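Long-range contacts in alcohol dehydrogenase (Escherichia coli, PDB 5VM2), which is of unknown specificity but probably acts as a zinc-dependent oxidoreductase on CH-OH groups with NAD or NADP as acceptor, and is involved in membrane biogenesis: residues N3-L8 against I17-P22; I31-V36 against H127-P132. All coordinates share one frame; numbering follows the deposited sequence.

Interaction 1 (N3-L8 against I17-P22); sequences NSKAIL and ISAEIP
K5 and I17 face each other as an antiparallel hydrogen-bonded pair in the N-terminal beta hairpin formed by strands 3-10 and 13-19, whose short strand axes run at 132° here. Both of their backbone bonds are present: K5 N to I17 O at 3.0 Å, and I17 N to K5 O in return, each donor lying nearly in line with the acceptor's C=O. S4 and S18 form the following non-hydrogen-bonded pair, with their CA atoms 4.4 Å apart and their side chains diverging. At the open end the pairing frays. A19 N reaches N3 O at 3.2 Å from above the carbonyl plane, 61° out of it, whereas the reverse bond from N3 N to A19 O is weak.

N3, K5, I17 and A19 put their side chains on one face of the hairpin. There K5 lays its aliphatic chain over the methyl of A19, and K5 CG to A19 CB, at 3.4 Å, is tighter than ordinary van der Waals contact; K5 NZ continues to a salt bridge with E60. Two residues on from K5, I7 crosses I17 diagonally to the register, at about a right angle, I7 CG1 meeting I17 CD1 at 3.8 Å. I17 CG1, set between its own backbone N and carbonyl carbon, comes 3.9 Å from I7 CD1. The loop after A19 wraps around N3: I21 CG1 packs on N3 CB, and P22 CD lies 3.9 Å from N3 ND2. That same amide nitrogen gives E20 O a weak bond that is long, 3.3 Å, but almost straight, 173° at the hydrogen.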
ATOM      1  N   ASN A   3     -25.318 -11.009   2.977  1.00 72.80           N
ATOM      2  CA  ASN A   3     -24.108 -10.210   3.059  1.00 64.98           C
ATOM      3  C   ASN A   3     -24.075  -9.441   4.375  1.00 62.31           C
ATOM      4  O   ASN A   3     -25.071  -9.346   5.098  1.00 63.73           O
ATOM      5  CB  ASN A   3     -24.030  -9.241   1.869  1.00 61.52           C
ATOM      6  CG  ASN A   3     -22.641  -8.692   1.644  1.00 57.52           C
ATOM      7  OD1 ASN A   3     -21.659  -9.223   2.159  1.00 57.82           O
ATOM      8  ND2 ASN A   3     -22.551  -7.620   0.868  1.00 55.90           N
ATOM      9  N   SER A   4     -22.900  -8.898   4.685  1.00 58.48           N
ATOM     10  CA  SER A   4     -22.725  -7.985   5.802  1.00 56.40           C
ATOM     11  C   SER A   4     -21.517  -7.109   5.506  1.00 51.85           C
ATOM     12  O   SER A   4     -20.708  -7.415   4.627  1.00 49.50           O
ATOM     13  CB  SER A   4     -22.545  -8.732   7.130  1.00 57.48           C
ATOM     14  OG  SER A   4     -21.238  -9.272   7.246  1.00 56.40           O
ATOM     15  N   LYS A   5     -21.412  -5.998   6.231  1.00 52.08           N
ATOM     16  CA  LYS A   5     -20.257  -5.122   6.115  1.00 50.35           C
ATOM     17  C   LYS A   5     -19.843  -4.647   7.497  1.00 49.18           C
ATOM     18  O   LYS A   5     -20.679  -4.478   8.389  1.00 52.60           O
ATOM     19  CB  LYS A   5     -20.517  -3.884   5.236  1.00 53.64           C
ATOM     20  CG  LYS A   5     -21.509  -4.059   4.112  1.00 57.88           C
ATOM     21  CD  LYS A   5     -21.878  -2.715   3.478  1.00 60.45           C
ATOM     22  CE  LYS A   5     -22.798  -1.891   4.369  1.00 63.88           C
ATOM     23  NZ  LYS A   5     -23.344  -0.688   3.671  1.00 65.54           N
ATOM     24  N   ALA A   6     -18.544  -4.424   7.658  1.00 45.90           N
ATOM     25  CA  ALA A   6     -18.006  -3.766   8.841  1.00 46.78           C
ATOM     26  C   ALA A   6     -18.027  -2.260   8.609  1.00 46.96           C
ATOM     27  O   ALA A   6     -17.455  -1.769   7.629  1.00 45.55           O
ATOM     28  CB  ALA A   6     -16.589  -4.248   9.140  1.00 45.59           C
ATOM     29  N   ILE A   7     -18.681  -1.532   9.508  1.00 49.22           N
ATOM     30  CA  ILE A   7     -18.905  -0.101   9.357  1.00 49.91           C
ATOM     31  C   ILE A   7     -18.239   0.623  10.518  1.00 49.33           C
ATOM     32  O   ILE A   7     -18.240   0.131  11.651  1.00 49.62           O
ATOM     33  CB  ILE A   7     -20.415   0.221   9.294  1.00 56.65           C
ATOM     34  CG1 ILE A   7     -20.950  -0.002   7.883  1.00 58.34           C
ATOM     35  CG2 ILE A   7     -20.714   1.637   9.752  1.00 60.96           C
ATOM     36  CD1 ILE A   7     -20.662  -1.364   7.359  1.00 58.00           C
ATOM     37  N   LEU A   8     -17.658   1.786  10.229  1.00 50.44           N
ATOM     38  CA  LEU A   8     -17.197   2.702  11.272  1.00 53.22           C
ATOM     39  C   LEU A   8     -18.413   3.461  11.791  1.00 53.78           C
ATOM     40  O   LEU A   8     -18.800   4.505  11.261  1.00 54.14           O
ATOM     41  CB  LEU A   8     -16.127   3.645  10.736  1.00 56.40           C
ATOM     42  CG  LEU A   8     -15.547   4.624  11.759  1.00 59.56           C
ATOM     43  CD1 LEU A   8     -14.574   3.921  12.696  1.00 57.09           C
ATOM     44  CD2 LEU A   8     -14.878   5.796  11.058  1.00 61.48           C
ATOM     45  N   ILE A  17     -22.916  -4.884  10.291  1.00 57.51           N
ATOM     46  CA  ILE A  17     -24.352  -4.782  10.086  1.00 61.13           C
ATOM     47  C   ILE A  17     -24.719  -5.552   8.827  1.00 61.61           C
ATOM     48  O   ILE A  17     -23.871  -5.874   7.993  1.00 54.01           O
ATOM     49  CB  ILE A  17     -24.824  -3.318   9.988  1.00 61.23           C
ATOM     50  CG1 ILE A  17     -24.098  -2.599   8.845  1.00 57.53           C
ATOM     51  CG2 ILE A  17     -24.601  -2.598  11.309  1.00 62.06           C
ATOM     52  CD1 ILE A  17     -24.430  -1.124   8.746  1.00 56.27           C
ATOM     53  N   SER A  18     -26.008  -5.847   8.695  1.00 66.55           N
ATOM     54  CA  SER A  18     -26.474  -6.554   7.515  1.00 67.63           C
ATOM     55  C   SER A  18     -26.330  -5.677   6.273  1.00 65.17           C
ATOM     56  O   SER A  18     -26.302  -4.444   6.339  1.00 63.95           O
ATOM     57  CB  SER A  18     -27.929  -6.993   7.685  1.00 73.46           C
ATOM     58  OG  SER A  18     -28.229  -8.078   6.823  1.00 75.13           O
ATOM     59  N   ALA A  19     -26.224  -6.341   5.126  1.00 64.98           N
ATOM     60  CA  ALA A  19     -26.124  -5.656   3.849  1.00 64.73           C
ATOM     61  C   ALA A  19     -26.656  -6.575   2.767  1.00 66.58           C
ATOM     62  O   ALA A  19     -26.636  -7.800   2.909  1.00 67.76           O
ATOM     63  CB  ALA A  19     -24.684  -5.247   3.531  1.00 61.91           C
ATOM     64  N   GLU A  20     -27.141  -5.973   1.690  1.00 68.26           N
ATOM     65  CA  GLU A  20     -27.634  -6.749   0.568  1.00 72.31           C
ATOM     66  C   GLU A  20     -26.475  -7.169  -0.323  1.00 69.25           C
ATOM     67  O   GLU A  20     -25.434  -6.507  -0.379  1.00 67.07           O
ATOM     68  CB  GLU A  20     -28.658  -5.947  -0.235  1.00 78.84           C
ATOM     69  CG  GLU A  20     -29.965  -5.717   0.507  1.00 86.43           C
ATOM     70  CD  GLU A  20     -31.175  -6.054  -0.334  1.00 94.19           C
ATOM     71  OE1 GLU A  20     -30.993  -6.617  -1.434  1.00 95.01           O
ATOM     72  OE2 GLU A  20     -32.308  -5.761   0.107  1.00 99.81           O
ATOM     73  N   ILE A  21     -26.655  -8.291  -1.010  1.00 69.66           N
ATOM     74  CA  ILE A  21     -25.641  -8.766  -1.945  1.00 66.90           C
ATOM     75  C   ILE A  21     -25.718  -7.897  -3.193  1.00 65.36           C
ATOM     76  O   ILE A  21     -26.777  -7.830  -3.837  1.00 67.13           O
ATOM     77  CB  ILE A  21     -25.825 -10.254  -2.278  1.00 68.64           C
ATOM     78  CG1 ILE A  21     -25.703 -11.097  -1.006  1.00 69.55           C
ATOM     79  CG2 ILE A  21     -24.799 -10.696  -3.310  1.00 66.56           C
ATOM     80  CD1 ILE A  21     -25.519 -12.579  -1.261  1.00 70.44           C
ATOM     81  N   PRO A  22     -24.641  -7.210  -3.566  1.00 62.00           N
ATOM     82  CA  PRO A  22     -24.705  -6.325  -4.730  1.00 60.79           C
ATOM     83  C   PRO A  22     -24.910  -7.117  -6.010  1.00 59.90           C
ATOM     84  O   PRO A  22     -24.555  -8.293  -6.111  1.00 58.86           O
ATOM     85  CB  PRO A  22     -23.343  -5.620  -4.725  1.00 58.59           C
ATOM     86  CG  PRO A  22     -22.717  -5.943  -3.396  1.00 58.26           C
ATOM     87  CD  PRO A  22     -23.295  -7.252  -2.974  1.00 59.12           C
TER

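Interaction 2 (I31-V36 against H127-P132); sequences IKVEYV and HYLCHP
The phenol ring of Y128 meets K32 and the carbonyl oxygen of I31 obliquely. K32 and Y128 cross at a slant, the lysine methylenes meeting CE1, CZ and OH of the tyrosine: K32 CG lies 3.9 Å from Y128 CE1, and K32 CE 3.3 Å from Y128 OH. CG of K32 stands anti to the backbone N (chi1 -168°), and the chain stays extended until it bends at chi4. The neighbouring H127 ring meets the ring of Y321 edge-to-face.

The backbones of strands 28-37 and 128-132 pair antiparallel in the GroES-like domain. I31 N donates to L129 O almost linearly (178°), L129 N returns a bond to I31 O, and V33 N reaches H127 O at 2.9 Å from above the carbonyl plane. On the face carrying I31 and L129, I31 CD1 presses on L129 CG at 3.4 Å, tighter than usual, while V33 CG2 meets L129 CD2 at 3.6 Å.

No salt bridge links the segments. K32 NZ stands 4.6 Å from H127 ND1, not in contact with it, and at that distance a charged lysine could disfavour protonation of the histidine.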
ATOM      1  N   ILE A  31     -17.415 -10.714  -6.429  1.00 48.01           N
ATOM      2  CA  ILE A  31     -16.361 -11.432  -5.727  1.00 50.01           C
ATOM      3  C   ILE A  31     -16.819 -11.756  -4.312  1.00 48.40           C
ATOM      4  O   ILE A  31     -17.541 -10.977  -3.680  1.00 48.80           O
ATOM      5  CB  ILE A  31     -15.041 -10.629  -5.712  1.00 53.67           C
ATOM      6  CG1 ILE A  31     -15.171  -9.374  -4.851  1.00 56.08           C
ATOM      7  CG2 ILE A  31     -14.631 -10.248  -7.134  1.00 54.54           C
ATOM      8  CD1 ILE A  31     -15.170  -9.656  -3.372  1.00 59.48           C
ATOM      9  N   LYS A  32     -16.512 -12.942  -3.803  1.00 47.43           N
ATOM     10  CA  LYS A  32     -16.635 -13.234  -2.382  1.00 48.75           C
ATOM     11  C   LYS A  32     -15.300 -12.899  -1.728  1.00 47.30           C
ATOM     12  O   LYS A  32     -14.293 -13.565  -1.990  1.00 48.37           O
ATOM     13  CB  LYS A  32     -17.015 -14.695  -2.163  1.00 51.25           C
ATOM     14  CG  LYS A  32     -17.439 -15.031  -0.747  1.00 54.89           C
ATOM     15  CD  LYS A  32     -17.999 -16.445  -0.666  1.00 60.71           C
ATOM     16  CE  LYS A  32     -18.763 -16.668   0.629  1.00 65.79           C
ATOM     17  NZ  LYS A  32     -17.887 -16.499   1.821  1.00 67.35           N
ATOM     18  N   VAL A  33     -15.285 -11.857  -0.895  1.00 45.22           N
ATOM     19  CA  VAL A  33     -14.040 -11.408  -0.280  1.00 40.04           C
ATOM     20  C   VAL A  33     -13.538 -12.468   0.688  1.00 39.53           C
ATOM     21  O   VAL A  33     -14.308 -13.025   1.483  1.00 38.24           O
ATOM     22  CB  VAL A  33     -14.237 -10.065   0.438  1.00 38.59           C
ATOM     23  CG1 VAL A  33     -12.890  -9.435   0.746  1.00 36.99           C
ATOM     24  CG2 VAL A  33     -15.073  -9.127  -0.404  1.00 41.92           C
ATOM     25  N   GLU A  34     -12.238 -12.745   0.630  1.00 39.92           N
ATOM     26  CA  GLU A  34     -11.595 -13.714   1.507  1.00 41.64           C
ATOM     27  C   GLU A  34     -10.599 -13.084   2.461  1.00 41.02           C
ATOM     28  O   GLU A  34     -10.491 -13.524   3.608  1.00 41.23           O
ATOM     29  CB  GLU A  34     -10.884 -14.786   0.676  1.00 45.28           C
ATOM     30  CG  GLU A  34     -11.761 -15.419  -0.385  1.00 49.23           C
ATOM     31  CD  GLU A  34     -11.106 -16.621  -1.024  1.00 51.64           C
ATOM     32  OE1 GLU A  34     -10.095 -17.104  -0.471  1.00 53.85           O
ATOM     33  OE2 GLU A  34     -11.599 -17.082  -2.074  1.00 53.39           O
ATOM     34  N   TYR A  35      -9.862 -12.066   2.017  1.00 39.22           N
ATOM     35  CA  TYR A  35      -8.911 -11.378   2.875  1.00 39.05           C
ATOM     36  C   TYR A  35      -8.983  -9.884   2.604  1.00 38.15           C
ATOM     37  O   TYR A  35      -9.250  -9.452   1.479  1.00 37.38           O
ATOM     38  CB  TYR A  35      -7.476 -11.891   2.664  1.00 40.63           C
ATOM     39  CG  TYR A  35      -7.247 -13.278   3.212  1.00 44.59           C
ATOM     40  CD1 TYR A  35      -6.857 -13.470   4.534  1.00 47.77           C
ATOM     41  CD2 TYR A  35      -7.436 -14.401   2.416  1.00 46.82           C
ATOM     42  CE1 TYR A  35      -6.652 -14.741   5.043  1.00 51.70           C
ATOM     43  CE2 TYR A  35      -7.236 -15.676   2.918  1.00 50.27           C
ATOM     44  CZ  TYR A  35      -6.845 -15.840   4.229  1.00 52.72           C
ATOM     45  OH  TYR A  35      -6.644 -17.105   4.731  1.00 56.33           O
ATOM     46  N   VAL A  36      -8.762  -9.101   3.655  1.00 36.50           N
ATOM     47  CA  VAL A  36      -8.690  -7.649   3.558  1.00 36.45           C
ATOM     48  C   VAL A  36      -7.478  -7.198   4.354  1.00 35.44           C
ATOM     49  O   VAL A  36      -7.362  -7.515   5.543  1.00 35.82           O
ATOM     50  CB  VAL A  36      -9.964  -6.960   4.075  1.00 37.07           C
ATOM     51  CG1 VAL A  36      -9.761  -5.451   4.124  1.00 37.11           C
ATOM     52  CG2 VAL A  36     -11.157  -7.309   3.196  1.00 35.34           C
ATOM     53  N   HIS A 127     -18.654  -9.394   2.876  1.00 50.60           N
ATOM     54  CA  HIS A 127     -18.584 -10.733   2.303  1.00 51.92           C
ATOM     55  C   HIS A 127     -18.625 -10.702   0.781  1.00 51.50           C
ATOM     56  O   HIS A 127     -17.993 -11.544   0.134  1.00 52.72           O
ATOM     57  CB  HIS A 127     -19.718 -11.611   2.840  1.00 55.85           C
ATOM     58  CG  HIS A 127     -19.523 -12.049   4.258  1.00 59.53           C
ATOM     59  ND1 HIS A 127     -18.564 -12.966   4.629  1.00 60.17           N
ATOM     60  CD2 HIS A 127     -20.168 -11.698   5.397  1.00 61.69           C
ATOM     61  CE1 HIS A 127     -18.621 -13.158   5.935  1.00 61.82           C
ATOM     62  NE2 HIS A 127     -19.587 -12.402   6.425  1.00 62.73           N
ATOM     63  N   TYR A 128     -19.338  -9.740   0.199  1.00 49.51           N
ATOM     64  CA  TYR A 128     -19.549  -9.676  -1.240  1.00 48.01           C
ATOM     65  C   TYR A 128     -19.409  -8.238  -1.712  1.00 49.35           C
ATOM     66  O   TYR A 128     -19.960  -7.321  -1.095  1.00 50.64           O
ATOM     67  CB  TYR A 128     -20.939 -10.205  -1.625  1.00 48.50           C
ATOM     68  CG  TYR A 128     -21.143 -11.677  -1.348  1.00 52.10           C
ATOM     69  CD1 TYR A 128     -20.783 -12.634  -2.287  1.00 54.24           C
ATOM     70  CD2 TYR A 128     -21.685 -12.109  -0.145  1.00 54.56           C
ATOM     71  CE1 TYR A 128     -20.963 -13.986  -2.037  1.00 57.07           C
ATOM     72  CE2 TYR A 128     -21.867 -13.461   0.116  1.00 57.14           C
ATOM     73  CZ  TYR A 128     -21.504 -14.392  -0.835  1.00 57.72           C
ATOM     74  OH  TYR A 128     -21.680 -15.736  -0.588  1.00 59.71           O
ATOM     75  N   LEU A 129     -18.683  -8.048  -2.811  1.00 48.95           N
ATOM     76  CA  LEU A 129     -18.573  -6.732  -3.425  1.00 48.06           C
ATOM     77  C   LEU A 129     -18.442  -6.885  -4.934  1.00 46.13           C
ATOM     78  O   LEU A 129     -18.087  -7.950  -5.445  1.00 45.14           O
ATOM     79  CB  LEU A 129     -17.391  -5.932  -2.851  1.00 47.31           C
ATOM     80  CG  LEU A 129     -15.942  -6.399  -3.022  1.00 45.31           C
ATOM     81  CD1 LEU A 129     -15.357  -6.004  -4.378  1.00 45.64           C
ATOM     82  CD2 LEU A 129     -15.079  -5.828  -1.907  1.00 42.76           C
ATOM     83  N   CYS A 130     -18.726  -5.795  -5.641  1.00 45.35           N
ATOM     84  CA  CYS A 130     -18.622  -5.741  -7.090  1.00 46.31           C
ATOM     85  C   CYS A 130     -17.489  -4.809  -7.491  1.00 44.11           C
ATOM     86  O   CYS A 130     -17.250  -3.789  -6.837  1.00 44.25           O
ATOM     87  CB  CYS A 130     -19.933  -5.271  -7.719  1.00 49.40           C
ATOM     88  SG  CYS A 130     -21.304  -6.412  -7.453  1.00 53.35           S
ATOM     89  N   HIS A 131     -16.792  -5.163  -8.570  1.00 42.25           N
ATOM     90  CA  HIS A 131     -15.676  -4.365  -9.043  1.00 40.20           C
ATOM     91  C   HIS A 131     -15.633  -4.435 -10.560  1.00 39.46           C
ATOM     92  O   HIS A 131     -15.969  -5.482 -11.131  1.00 39.10           O
ATOM     93  CB  HIS A 131     -14.341  -4.843  -8.459  1.00 39.34           C
ATOM     94  CG  HIS A 131     -13.293  -3.776  -8.405  1.00 36.92           C
ATOM     95  ND1 HIS A 131     -13.474  -2.590  -7.725  1.00 35.39           N
ATOM     96  CD2 HIS A 131     -12.058  -3.708  -8.957  1.00 35.77           C
ATOM     97  CE1 HIS A 131     -12.394  -1.840  -7.856  1.00 34.81           C
ATOM     98  NE2 HIS A 131     -11.519  -2.495  -8.598  1.00 33.94           N
ATOM     99  N   PRO A 132     -15.241  -3.354 -11.234  1.00 38.88           N
ATOM    100  CA  PRO A 132     -15.099  -3.414 -12.692  1.00 40.81           C
ATOM    101  C   PRO A 132     -14.067  -4.453 -13.101  1.00 41.15           C
ATOM    102  O   PRO A 132     -12.994  -4.563 -12.502  1.00 37.76           O
ATOM    103  CB  PRO A 132     -14.647  -1.996 -13.070  1.00 41.14           C
ATOM    104  CG  PRO A 132     -14.985  -1.138 -11.896  1.00 39.58           C
ATOM    105  CD  PRO A 132     -14.900  -2.026 -10.694  1.00 37.55           C
TER

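How the interactions relate
Interaction 1 closes before interaction 2 opens along the chain, and strand 13-19 is followed directly by strand 28-37. Their centres are 12 Å apart, on the same side of the chain's centre. Interaction 1 is a local two-strand hairpin; interaction 2 lies in the separate mixed sheet and brings together segments 91 residues apart at the closest ends. Both segments of interaction 1 touch segment 127-132: N3 ND2 has a probable hydrogen bond to Y128 O, S4 OG packs on H127 CD2, and P22 CB rests 3.5 Å from C130 SG. The hairpin thus packs on strand 128-132 of the mixed sheet, away from the six-stranded parallel Rossmann-type sheet, and the weak N3 OD1 to H127 N bond adds to the join.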